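Local coordinates for protein PLP-Dependent L-Arginine Hydroxylase MppP (Streptomyces wadayamensis, PDB 6C9B) that uses pyridoxal 5'-phosphate to oxidise L-arginine with dioxygen, acting as an oxidase rather than an oxygenase and giving 4-hydroxy-2-ketoarginine and 2-ketoarginine as products, at residues B[8-14]-B[334-339]; B[105-111]-B[149-155]; B[128-132]-B[340-344]. All blocks are in the same frame, centred on the assembly; numbering follows the deposited sequence.

Contact 1: B[8-14]-B[334-339]; sequences KENLTQW and LPCRQF. With EGV ((4S)-5-carbamimidamido-4-hydroxy-2-oxopentanoic acid), chain F.
Lys8 and Asn10 are extended, with Glu9 turned (phi/psi -74/-14) between them, and lead into helix 11-16; Leu334 and Pro335 end a strand that passes through Cys336 into a 3-10 segment ending at Phe339. CA atoms come closest at Leu11-Gln338 (6.1 Å) and Trp14-Leu334 (6.6 Å). Asn10 is the N-cap: its OD1 accepts from Gln13 N at 2.9 Å. Gln338 NE2 donates to Lys8 O (2.9 Å), tying the 3-10 segment to the pre-helix backbone. Leu11 fills the centre, with CG 3.5 Å from Gln338 CB and CD1 over the Phe339 ring face. Pro335 CG lies 3.8 Å from the centroid of the Trp14 six-membered ring, over its face, a CH-pi contact; Trp14 CB meets Leu334 CD1 at 3.3 Å. Thr12 OG1 accepts from N01 (2.9 Å) and N04 (3.0 Å) of the bound 4-hydroxy-2-ketoarginine, so the first turn contributes Thr12 to the product pocket while its other side packs on 334-339. Strand 350-354 flanks Leu334, helix 116-124 touches Asn10 and Gln338, and Ser248 of the second subunit bonds Asn10 ND2.

Contact 2: B[105-111]-B[149-155]; sequences VDRVALV and SVGCVFV
Phe154 N donates to Ala109 O at 2.7 Å, Ala109 N to Cys152 O at 2.9 Å, and Val111 N to Phe154 O at 3.2 Å; Gly151 N reaches Arg107 O at 2.9 Å. Arg107 adds a side-chain pair to Ser149, NE to O (3.2 Å) and NH1 to OG (3.0 Å), and Ser149 OG is also bonded to Leu146 O. The strands are parallel neighbours, axes 4.7 Å apart at -21°, with Ala109 opposite Val153 (CA-CA 4.6 Å) and Leu110 opposite Phe154 (4.9 Å). They belong to the seven-stranded, mostly parallel sheet of the large domain of fold-type I PLP enzymes, where 107-112 lies between 152-156 and the edge strand 128-133. On one face Leu110 CD1 lies 3.5 Å from Phe154 CD1 and Val108 CG1 4.1 Å from Phe154 CB, with Phe154 against helix 90-101. The other carries Ala109, whose CB is 4.2 Å from CG2 of both Val150 and Val153. At Gly151, a CB would clash with Val105 CG1, which sits 3.7 Å from Gly151 CA.

Contact 3: B[128-132]-B[340-344]; sequences DLVPV and HWAEP
A type I beta turn, His340 to Glu343, closed by Glu343 N to His340 O at 3.0 Å, packs against the edge strand 128-133 of the large-domain sheet of this class I aminotransferase-family fold. The turn belongs to the loop joining strands 331-335 and 350-354. The strand is extended throughout, and the nearest CA pair is Pro131-Ala342, 6.6 Å apart; no hydrogen bond crosses the interface, which buries only 189 Å². Trp341 does most of the work. Its CA-CB bond points sideways, but chi1 of 54° (p) with chi2 of -97° carries the six-membered ring to the strand, where Leu129 and Pro131 both direct their CB atoms toward the turn. Leu129, in the mt rotamer, has CB 3.6 Å and CD1 3.8 Å from Trp341 CZ3, and its side chain also touches helix 116-124. Val130 points away, yet its carbonyl carbon C lies at the indole edge, 4.0 Å from CH2 of Trp341. The ring's nitrogen is held by strand 107-112: Trp341 NE1 hydrogen-bonds to Val111 O, and His112 stacks edge-to-face on the indole. Pro131 meets Trp341 CH2 through CA at 3.5 Å and CB at 3.6 Å, while its CG rests 3.8 Å from Ala342 CB.

Overall arrangement
From the N terminus, segment 8-14 waits more than 300 residues for its partner 334-339, so contact 1 closes the longest loop and contact 2, joining 105-111 to 149-155, falls wholly within it. Segment 128-132 starts between the two halves of contact 2 and meets 340-344, directly after 334-339; contact 3 therefore crosses both others. Contacts 2 and 3 share the large-domain sheet, since strands 107-112 and 128-133 are adjacent in it, and lie about 11 Å apart, centre to centre. Contacts 1 and 3 touch where Arg337 CG packs on Pro344 O at 3.4 Å. Together they tie the N-terminal helix to the five-stranded sheet, and the loop after strand 331-335 to the seven-stranded sheet.

Contact 1: B[8-14]-B[334-339]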
loop_
_atom_site.group_PDB
_atom_site.type_symbol
_atom_site.label_atom_id
_atom_site.label_comp_id
_atom_site.label_asym_id
_atom_site.label_seq_id
_atom_site.Cartn_x
_atom_site.Cartn_y
_atom_site.Cartn_z
ATOM N N LYS B 8 -2.775 10.079 -20.933
ATOM C CA LYS B 8 -1.955 9.657 -19.798
ATOM C C LYS B 8 -2.065 10.752 -18.741
ATOM O O LYS B 8 -1.423 11.801 -18.846
ATOM C CB LYS B 8 -0.509 9.400 -20.213
ATOM C CG LYS B 8 -0.253 7.968 -20.690
ATOM C CD LYS B 8 -0.952 7.643 -22.009
ATOM C CE LYS B 8 -0.179 8.183 -23.215
ATOM N NZ LYS B 8 -0.683 7.631 -24.512
ATOM N N GLU B 9 -2.887 10.495 -17.721
ATOM C CA GLU B 9 -3.294 11.534 -16.781
ATOM C C GLU B 9 -2.187 11.934 -15.813
ATOM O O GLU B 9 -2.324 12.954 -15.126
ATOM C CB GLU B 9 -4.512 11.056 -15.987
ATOM C CG GLU B 9 -5.799 10.987 -16.795
ATOM C CD GLU B 9 -6.933 10.324 -16.033
ATOM O OE1 GLU B 9 -8.024 10.928 -15.953
ATOM O OE2 GLU B 9 -6.727 9.206 -15.511
ATOM N N ASN B 10 -1.120 11.152 -15.717
ATOM C CA ASN B 10 -0.045 11.419 -14.768
ATOM C C ASN B 10 1.154 10.578 -15.186
ATOM O O ASN B 10 1.062 9.760 -16.105
ATOM C CB ASN B 10 -0.487 11.131 -13.313
ATOM C CG ASN B 10 -0.930 9.684 -13.100
ATOM O OD1 ASN B 10 -0.393 8.768 -13.717
ATOM N ND2 ASN B 10 -1.910 9.477 -12.218
ATOM N N LEU B 11 2.297 10.804 -14.523
ATOM C CA LEU B 11 3.535 10.128 -14.935
ATOM C C LEU B 11 3.434 8.615 -14.747
ATOM O O LEU B 11 3.981 7.842 -15.547
ATOM C CB LEU B 11 4.749 10.687 -14.166
ATOM C CG LEU B 11 5.027 12.161 -14.461
ATOM C CD1 LEU B 11 6.000 12.708 -13.453
ATOM C CD2 LEU B 11 5.548 12.324 -15.878
ATOM N N THR B 12 2.741 8.167 -13.698
ATOM C CA THR B 12 2.602 6.734 -13.460
ATOM C C THR B 12 1.897 6.049 -14.627
ATOM O O THR B 12 2.247 4.923 -14.998
ATOM C CB THR B 12 1.858 6.510 -12.139
ATOM O OG1 THR B 12 2.631 7.095 -11.082
ATOM C CG2 THR B 12 1.631 5.005 -11.839
ATOM N N GLN B 13 0.919 6.722 -15.239
ATOM C CA GLN B 13 0.231 6.125 -16.382
ATOM C C GLN B 13 1.138 6.044 -17.608
ATOM O O GLN B 13 1.003 5.108 -18.407
ATOM C CB GLN B 13 -1.059 6.901 -16.666
ATOM C CG GLN B 13 -2.070 6.734 -15.515
ATOM C CD GLN B 13 -3.396 7.373 -15.811
ATOM O OE1 GLN B 13 -3.648 7.763 -16.942
ATOM N NE2 GLN B 13 -4.259 7.484 -14.796
ATOM N N TRP B 14 2.086 6.976 -17.757
ATOM C CA TRP B 14 3.144 6.785 -18.754
ATOM C C TRP B 14 4.022 5.595 -18.401
ATOM O O TRP B 14 4.516 4.891 -19.294
ATOM C CB TRP B 14 4.023 8.028 -18.861
ATOM C CG TRP B 14 3.401 9.180 -19.552
ATOM C CD1 TRP B 14 2.856 10.293 -18.973
ATOM C CD2 TRP B 14 3.277 9.359 -20.967
ATOM N NE1 TRP B 14 2.394 11.150 -19.944
ATOM C CE2 TRP B 14 2.639 10.599 -21.176
ATOM C CE3 TRP B 14 3.641 8.591 -22.075
ATOM C CZ2 TRP B 14 2.355 11.086 -22.452
ATOM C CZ3 TRP B 14 3.359 9.075 -23.338
ATOM C CH2 TRP B 14 2.722 10.310 -23.518
ATOM N N LEU B 334 10.175 8.686 -20.298
ATOM C CA LEU B 334 9.106 9.413 -19.628
ATOM C C LEU B 334 9.125 10.879 -20.045
ATOM O O LEU B 334 10.144 11.566 -19.833
ATOM C CB LEU B 334 9.283 9.264 -18.120
ATOM C CG LEU B 334 8.128 9.508 -17.184
ATOM C CD1 LEU B 334 7.012 8.570 -17.529
ATOM C CD2 LEU B 334 8.629 9.289 -15.748
ATOM N N PRO B 335 8.051 11.415 -20.633
ATOM C CA PRO B 335 8.008 12.865 -20.861
ATOM C C PRO B 335 7.987 13.616 -19.550
ATOM O O PRO B 335 7.415 13.167 -18.556
ATOM C CB PRO B 335 6.706 13.091 -21.633
ATOM C CG PRO B 335 6.259 11.701 -22.084
ATOM C CD PRO B 335 6.811 10.750 -21.075
ATOM N N CYS B 336 8.584 14.792 -19.558
ATOM C CA CYS B 336 8.785 15.491 -18.300
ATOM C C CYS B 336 7.649 16.426 -17.907
ATOM O O CYS B 336 7.686 16.940 -16.787
ATOM C CB CYS B 336 10.075 16.293 -18.342
ATOM S SG CYS B 336 11.449 15.263 -17.866
ATOM N N ARG B 337 6.705 16.718 -18.809
ATOM C CA ARG B 337 5.676 17.718 -18.524
ATOM C C ARG B 337 5.112 17.570 -17.131
ATOM O O ARG B 337 4.970 18.554 -16.394
ATOM C CB ARG B 337 4.522 17.618 -19.521
ATOM C CG ARG B 337 4.739 18.305 -20.842
ATOM C CD ARG B 337 3.523 18.100 -21.758
ATOM N NE ARG B 337 2.271 18.655 -21.220
ATOM C CZ ARG B 337 1.841 19.902 -21.406
ATOM N NH1 ARG B 337 2.558 20.774 -22.099
ATOM N NH2 ARG B 337 0.688 20.287 -20.876
ATOM N N GLN B 338 4.757 16.352 -16.755
ATOM C CA GLN B 338 3.926 16.227 -15.562
ATOM C C GLN B 338 4.686 16.340 -14.242
ATOM O O GLN B 338 4.028 16.457 -13.201
ATOM C CB GLN B 338 3.157 14.934 -15.621
ATOM C CG GLN B 338 1.899 15.123 -16.483
ATOM C CD GLN B 338 1.456 13.875 -17.196
ATOM O OE1 GLN B 338 2.272 13.065 -17.635
ATOM N NE2 GLN B 338 0.146 13.710 -17.316
ATOM N N PHE B 339 6.024 16.333 -14.244
ATOM C CA PHE B 339 6.755 16.749 -13.048
ATOM C C PHE B 339 6.539 18.221 -12.748
ATOM O O PHE B 339 6.701 18.652 -11.599
ATOM C CB PHE B 339 8.254 16.524 -13.220
ATOM C CG PHE B 339 8.653 15.083 -13.349
ATOM C CD1 PHE B 339 8.807 14.281 -12.235
ATOM C CD2 PHE B 339 8.926 14.553 -14.598
ATOM C CE1 PHE B 339 9.190 12.958 -12.360
ATOM C CE2 PHE B 339 9.311 13.231 -14.730
ATOM C CZ PHE B 339 9.444 12.434 -13.612
HETATM C C10 EGV F . 9.463 7.395 -10.505
HETATM C C02 EGV F . 5.362 4.902 -8.933
HETATM C C03 EGV F . 3.373 6.052 -7.954
HETATM C C06 EGV F . 6.595 5.675 -8.509
HETATM C C07 EGV F . 7.164 6.358 -9.773
HETATM C C09 EGV F . 8.342 7.323 -9.479
HETATM N N01 EGV F . 4.188 5.749 -9.087
HETATM N N04 EGV F . 2.225 6.868 -8.109
HETATM N N05 EGV F . 3.708 5.606 -6.761
HETATM O O08 EGV F . 7.527 4.816 -7.989
HETATM O O11 EGV F . 10.453 8.026 -10.187
HETATM O O12 EGV F . 9.381 6.832 -11.614
HETATM O O13 EGV F . 8.397 8.016 -8.468
#

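Contact 2: B[105-111]-B[149-155]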
loop_
_atom_site.group_PDB
_atom_site.type_symbol
_atom_site.label_atom_id
_atom_site.label_comp_id
_atom_site.label_asym_id
_atom_site.label_seq_id
_atom_site.Cartn_x
_atom_site.Cartn_y
_atom_site.Cartn_z
ATOM N N VAL B 105 -4.972 21.988 7.749
ATOM C CA VAL B 105 -4.220 22.821 6.826
ATOM C C VAL B 105 -5.042 23.000 5.556
ATOM O O VAL B 105 -5.649 22.044 5.065
ATOM C CB VAL B 105 -2.864 22.162 6.516
ATOM C CG1 VAL B 105 -2.113 22.904 5.431
ATOM C CG2 VAL B 105 -2.059 22.071 7.798
ATOM N N ASP B 106 -5.018 24.208 5.005
ATOM C CA ASP B 106 -5.688 24.519 3.745
ATOM C C ASP B 106 -4.726 24.544 2.550
ATOM O O ASP B 106 -5.120 24.152 1.444
ATOM C CB ASP B 106 -6.395 25.882 3.840
ATOM C CG ASP B 106 -7.617 25.842 4.739
ATOM O OD1 ASP B 106 -8.314 24.811 4.728
ATOM O OD2 ASP B 106 -7.868 26.842 5.444
ATOM N N ARG B 107 -3.485 25.020 2.731
ATOM C CA ARG B 107 -2.557 25.257 1.619
ATOM C C ARG B 107 -1.171 24.724 1.971
ATOM O O ARG B 107 -0.739 24.789 3.131
ATOM C CB ARG B 107 -2.473 26.762 1.279
ATOM C CG ARG B 107 -3.818 27.468 1.192
ATOM C CD ARG B 107 -3.817 28.618 0.166
ATOM N NE ARG B 107 -2.651 29.480 0.285
ATOM C CZ ARG B 107 -2.131 30.191 -0.712
ATOM N NH1 ARG B 107 -1.067 30.952 -0.489
ATOM N NH2 ARG B 107 -2.657 30.140 -1.929
ATOM N N VAL B 108 -0.470 24.200 0.961
ATOM C CA VAL B 108 0.864 23.622 1.121
ATOM C C VAL B 108 1.787 24.242 0.089
ATOM O O VAL B 108 1.431 24.314 -1.090
ATOM C CB VAL B 108 0.829 22.087 0.947
ATOM C CG1 VAL B 108 2.196 21.455 1.043
ATOM C CG2 VAL B 108 -0.110 21.470 1.953
ATOM N N ALA B 109 2.956 24.712 0.529
ATOM C CA ALA B 109 4.001 25.125 -0.400
ATOM C C ALA B 109 4.788 23.880 -0.787
ATOM O O ALA B 109 5.211 23.115 0.088
ATOM C CB ALA B 109 4.897 26.184 0.241
ATOM N N LEU B 110 4.923 23.634 -2.099
ATOM C CA LEU B 110 5.506 22.410 -2.612
ATOM C C LEU B 110 6.558 22.718 -3.666
ATOM O O LEU B 110 6.333 23.551 -4.553
ATOM C CB LEU B 110 4.434 21.509 -3.229
ATOM C CG LEU B 110 4.886 20.216 -3.878
ATOM C CD1 LEU B 110 5.553 19.273 -2.899
ATOM C CD2 LEU B 110 3.700 19.535 -4.465
ATOM N N VAL B 111 7.718 22.072 -3.546
ATOM C CA VAL B 111 8.770 22.290 -4.542
ATOM C C VAL B 111 8.272 21.896 -5.932
ATOM O O VAL B 111 7.499 20.946 -6.107
ATOM C CB VAL B 111 10.052 21.531 -4.157
ATOM C CG1 VAL B 111 9.829 20.008 -4.131
ATOM C CG2 VAL B 111 11.183 21.904 -5.101
ATOM N N SER B 149 0.710 32.077 4.810
ATOM C CA SER B 149 -0.409 31.606 4.013
ATOM C C SER B 149 -0.461 30.093 3.836
ATOM O O SER B 149 -1.438 29.604 3.265
ATOM C CB SER B 149 -0.377 32.250 2.626
ATOM O OG SER B 149 0.700 31.748 1.863
ATOM N N VAL B 150 0.542 29.337 4.286
ATOM C CA VAL B 150 0.501 27.888 4.139
ATOM C C VAL B 150 0.672 27.242 5.506
ATOM O O VAL B 150 1.227 27.831 6.436
ATOM C CB VAL B 150 1.572 27.351 3.164
ATOM C CG1 VAL B 150 1.389 27.955 1.789
ATOM C CG2 VAL B 150 2.981 27.642 3.693
ATOM N N GLY B 151 0.203 26.003 5.609
ATOM C CA GLY B 151 0.322 25.255 6.846
ATOM C C GLY B 151 1.455 24.248 6.833
ATOM O O GLY B 151 1.754 23.629 7.868
ATOM N N CYS B 152 2.060 24.057 5.658
ATOM C CA CYS B 152 3.086 23.044 5.443
ATOM C C CYS B 152 3.926 23.489 4.263
ATOM O O CYS B 152 3.395 24.045 3.298
ATOM C CB CYS B 152 2.472 21.677 5.157
ATOM S SG CYS B 152 3.625 20.374 4.810
ATOM N N VAL B 153 5.228 23.276 4.389
ATOM C CA VAL B 153 6.198 23.405 3.303
ATOM C C VAL B 153 6.723 22.009 3.052
ATOM O O VAL B 153 7.150 21.338 3.996
ATOM C CB VAL B 153 7.349 24.352 3.685
ATOM C CG1 VAL B 153 8.399 24.382 2.587
ATOM C CG2 VAL B 153 6.840 25.763 3.961
ATOM N N PHE B 154 6.641 21.549 1.803
ATOM C CA PHE B 154 6.995 20.175 1.451
ATOM C C PHE B 154 8.156 20.186 0.464
ATOM O O PHE B 154 8.037 20.756 -0.633
ATOM C CB PHE B 154 5.796 19.463 0.846
ATOM C CG PHE B 154 5.973 17.975 0.726
ATOM C CD1 PHE B 154 6.864 17.433 -0.196
ATOM C CD2 PHE B 154 5.243 17.129 1.494
ATOM C CE1 PHE B 154 7.015 16.054 -0.297
ATOM C CE2 PHE B 154 5.383 15.762 1.378
ATOM C CZ PHE B 154 6.285 15.234 0.491
ATOM N N VAL B 155 9.261 19.522 0.830
ATOM C CA VAL B 155 10.465 19.502 0.001
ATOM C C VAL B 155 10.888 18.061 -0.250
ATOM O O VAL B 155 11.062 17.277 0.691
ATOM C CB VAL B 155 11.632 20.275 0.642
ATOM C CG1 VAL B 155 12.893 20.211 -0.268
ATOM C CG2 VAL B 155 11.253 21.723 0.885
#

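Contact 3: B[128-132]-B[340-344]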
loop_
_atom_site.group_PDB
_atom_site.type_symbol
_atom_site.label_atom_id
_atom_site.label_comp_id
_atom_site.label_asym_id
_atom_site.label_seq_id
_atom_site.Cartn_x
_atom_site.Cartn_y
_atom_site.Cartn_z
ATOM N N ASP B 128 -4.718 22.982 -1.191
ATOM C CA ASP B 128 -4.343 23.924 -2.239
ATOM C C ASP B 128 -2.830 24.009 -2.274
ATOM O O ASP B 128 -2.180 24.038 -1.226
ATOM C CB ASP B 128 -4.943 25.296 -1.959
ATOM C CG ASP B 128 -4.769 26.280 -3.120
ATOM O OD1 ASP B 128 -4.689 25.846 -4.289
ATOM O OD2 ASP B 128 -4.726 27.497 -2.854
ATOM N N LEU B 129 -2.256 24.024 -3.471
ATOM C CA LEU B 129 -0.810 23.961 -3.603
ATOM C C LEU B 129 -0.240 25.284 -4.095
ATOM O O LEU B 129 -0.777 25.901 -5.025
ATOM C CB LEU B 129 -0.393 22.872 -4.568
ATOM C CG LEU B 129 -0.817 21.476 -4.181
ATOM C CD1 LEU B 129 -0.372 20.465 -5.272
ATOM C CD2 LEU B 129 -0.235 21.128 -2.831
ATOM N N VAL B 130 0.861 25.700 -3.480
ATOM C CA VAL B 130 1.607 26.878 -3.913
ATOM C C VAL B 130 2.965 26.389 -4.402
ATOM O O VAL B 130 3.735 25.849 -3.600
ATOM C CB VAL B 130 1.786 27.900 -2.779
ATOM C CG1 VAL B 130 2.489 29.129 -3.330
ATOM C CG2 VAL B 130 0.470 28.257 -2.171
ATOM N N PRO B 131 3.311 26.545 -5.683
ATOM C CA PRO B 131 4.618 26.058 -6.144
ATOM C C PRO B 131 5.763 26.934 -5.667
ATOM O O PRO B 131 5.655 28.161 -5.654
ATOM C CB PRO B 131 4.500 26.124 -7.666
ATOM C CG PRO B 131 3.523 27.199 -7.920
ATOM C CD PRO B 131 2.511 27.076 -6.808
ATOM N N VAL B 132 6.863 26.292 -5.285
ATOM C CA VAL B 132 8.114 26.980 -4.964
ATOM C C VAL B 132 9.172 26.448 -5.914
ATOM O O VAL B 132 9.511 25.261 -5.862
ATOM C CB VAL B 132 8.540 26.769 -3.508
ATOM C CG1 VAL B 132 9.764 27.616 -3.193
ATOM C CG2 VAL B 132 7.402 27.112 -2.568
ATOM N N HIS B 340 6.190 19.002 -13.763
ATOM C CA HIS B 340 5.948 20.434 -13.584
ATOM C C HIS B 340 4.457 20.609 -13.333
ATOM O O HIS B 340 3.680 21.086 -14.169
ATOM C CB HIS B 340 6.448 21.204 -14.787
ATOM C CG HIS B 340 7.906 21.002 -15.022
ATOM N ND1 HIS B 340 8.863 21.884 -14.563
ATOM C CD2 HIS B 340 8.577 19.986 -15.612
ATOM C CE1 HIS B 340 10.061 21.437 -14.904
ATOM N NE2 HIS B 340 9.914 20.279 -15.522
ATOM N N TRP B 341 4.089 20.187 -12.121
ATOM C CA TRP B 341 2.702 19.972 -11.747
ATOM C C TRP B 341 1.913 21.279 -11.677
ATOM O O TRP B 341 0.689 21.245 -11.709
ATOM C CB TRP B 341 2.655 19.216 -10.408
ATOM C CG TRP B 341 3.446 19.883 -9.318
ATOM C CD1 TRP B 341 4.724 19.585 -8.918
ATOM C CD2 TRP B 341 3.014 20.988 -8.499
ATOM N NE1 TRP B 341 5.127 20.454 -7.904
ATOM C CE2 TRP B 341 4.086 21.308 -7.622
ATOM C CE3 TRP B 341 1.830 21.725 -8.420
ATOM C CZ2 TRP B 341 4.007 22.350 -6.685
ATOM C CZ3 TRP B 341 1.744 22.750 -7.471
ATOM C CH2 TRP B 341 2.836 23.055 -6.633
ATOM N N ALA B 342 2.585 22.422 -11.632
ATOM C CA ALA B 342 1.918 23.722 -11.670
ATOM C C ALA B 342 1.961 24.389 -13.041
ATOM O O ALA B 342 1.179 25.312 -13.289
ATOM C CB ALA B 342 2.544 24.661 -10.636
ATOM N N GLU B 343 2.858 23.961 -13.927
ATOM C CA GLU B 343 3.038 24.590 -15.228
ATOM C C GLU B 343 3.654 23.556 -16.159
ATOM O O GLU B 343 4.869 23.566 -16.384
ATOM C CB GLU B 343 3.935 25.823 -15.133
ATOM C CG GLU B 343 3.878 26.697 -16.380
ATOM C CD GLU B 343 2.566 27.461 -16.472
ATOM O OE1 GLU B 343 2.423 28.499 -15.788
ATOM O OE2 GLU B 343 1.668 26.990 -17.192
ATOM N N PRO B 344 2.856 22.638 -16.695
ATOM C CA PRO B 344 3.452 21.487 -17.395
ATOM C C PRO B 344 4.267 21.877 -18.608
ATOM O O PRO B 344 5.199 21.146 -18.972
ATOM C CB PRO B 344 2.238 20.632 -17.783
ATOM C CG PRO B 344 1.016 21.431 -17.403
ATOM C CD PRO B 344 1.441 22.407 -16.365
#